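Local coordinates for 190aa long hypothetical protein (Pyrococcus horikoshii, PDB 2DDZ) that is of unknown function, belongs to the DUF366 family and assembles as a hexamer, at the interface of chains A and B. Sequence-based numbering; all coordinates share one arbitrary frame. Chains: chain A/B, 190aa long hypothetical protein.

The interface of chains A and B. Residues chain A 186-189; chain B 52, 124-126.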
# COMPACT_ATOMS: atom_id res chain seq x y z
N VAL A 186 5.77 -18.41 4.61
CA VAL A 186 4.83 -18.34 5.72
C VAL A 186 3.42 -18.03 5.24
O VAL A 186 3.23 -17.22 4.32
CB VAL A 186 5.25 -17.23 6.73
CG1 VAL A 186 6.62 -17.53 7.33
CG2 VAL A 186 5.26 -15.88 6.02
N ARG A 187 2.44 -18.66 5.86
CA ARG A 187 1.05 -18.40 5.51
C ARG A 187 0.58 -17.20 6.34
O ARG A 187 1.14 -16.90 7.40
CB ARG A 187 0.18 -19.62 5.83
CG ARG A 187 -0.03 -19.87 7.32
CD ARG A 187 -0.91 -21.10 7.59
NE ARG A 187 -1.15 -21.25 9.03
CZ ARG A 187 -2.09 -20.59 9.71
NH1 ARG A 187 -2.89 -19.73 9.09
NH2 ARG A 187 -2.22 -20.78 11.02
N TRP A 188 -0.42 -16.48 5.84
CA TRP A 188 -0.95 -15.35 6.58
C TRP A 188 -1.80 -15.94 7.69
O TRP A 188 -2.26 -17.09 7.59
CB TRP A 188 -1.81 -14.46 5.68
CG TRP A 188 -2.97 -15.17 5.06
CD1 TRP A 188 -2.94 -16.00 3.98
CD2 TRP A 188 -4.33 -15.14 5.51
NE1 TRP A 188 -4.20 -16.49 3.73
CE2 TRP A 188 -5.07 -15.98 4.65
CE3 TRP A 188 -4.99 -14.48 6.56
CZ2 TRP A 188 -6.44 -16.18 4.81
CZ3 TRP A 188 -6.36 -14.69 6.71
CH2 TRP A 188 -7.07 -15.53 5.84
N VAL A 189 -2.03 -15.15 8.74
CA VAL A 189 -2.82 -15.60 9.87
C VAL A 189 -4.05 -14.71 10.07
O VAL A 189 -4.08 -13.57 9.61
CB VAL A 189 -1.98 -15.59 11.15
CG1 VAL A 189 -0.77 -16.49 10.97
CG2 VAL A 189 -1.56 -14.18 11.49
N VAL B 52 2.48 -21.71 11.12
CA VAL B 52 2.64 -20.66 10.12
C VAL B 52 3.64 -21.05 9.04
O VAL B 52 3.39 -20.82 7.86
CB VAL B 52 3.11 -19.36 10.77
CG1 VAL B 52 3.57 -18.37 9.70
CG2 VAL B 52 1.99 -18.78 11.61
N ILE B 124 9.09 -17.02 14.00
CA ILE B 124 8.28 -16.97 12.81
C ILE B 124 7.77 -15.54 12.69
O ILE B 124 7.63 -14.85 13.69
CB ILE B 124 7.11 -18.02 12.91
CG1 ILE B 124 6.69 -18.45 11.51
CG2 ILE B 124 5.93 -17.46 13.68
CD1 ILE B 124 6.27 -17.31 10.64
N ALA B 125 7.55 -15.09 11.47
CA ALA B 125 7.08 -13.75 11.22
C ALA B 125 6.08 -13.86 10.09
O ALA B 125 6.34 -14.53 9.09
CB ALA B 125 8.25 -12.85 10.80
N THR B 126 4.93 -13.22 10.26
CA THR B 126 3.93 -13.26 9.22
C THR B 126 3.03 -12.07 9.37
O THR B 126 3.31 -11.16 10.15
CB THR B 126 3.09 -14.56 9.27
OG1 THR B 126 2.29 -14.65 8.08
CG2 THR B 126 2.19 -14.59 10.51
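The flat carbonyl group of A:Arg187 receives B:Thr126 on one face, the hydroxyl OG1 donating a 2.6 Å hydrogen bond to the peptide oxygen O from 41° out of the carbonyl plane. The CG1 methyl of B:Val52 lies close to that plane, slightly towards the opposite face, 3.7 Å from the same oxygen. B:Val52 CA also sits obliquely over one face of the A:Arg187 guanidinium at its NE end, 4.0 Å from NE. In this DUF366 protein the C-terminal tail of one subunit, beyond helix 161-182, reaches over strand 121-128 of its two-fold partner, and the exchange is reciprocal. A second hydrogen bond, this one between main chains, runs nearly straight from A:Arg187 N to B:Val52 O (3.1 Å). Together they fix both the NH and the CO of one tail residue. Beside them the side chains of A:Val186 and B:Ile124 point in opposite directions and pass alongside, CG1 pressing on the terminal methyl CD1 at 3.3 Å, a tight fit, while A:Val186 CB lies against B:Val52 CG1. Farther along, A:Val189 turns CG1 away from its own carbonyl carbon (chi1 -58°), where this methyl meets B:Thr126 CG2 at 3.5 Å and B:Val52 CG2 at 3.6 Å, its side chain nearly perpendicular to that of B:Val52. With OG1 anti to the backbone N (chi1 -170°), B:Thr126 points its hydroxyl at the tail carbonyl and leaves CG2 to A:Val189. A valine in its place would probably leave the A:Arg187 carbonyl without its hydroxyl donor and weaken the hold on the tail. CG of A:Arg187 lies 3.6 Å from B:Val52 O, and the extended chain carries NE onward from there.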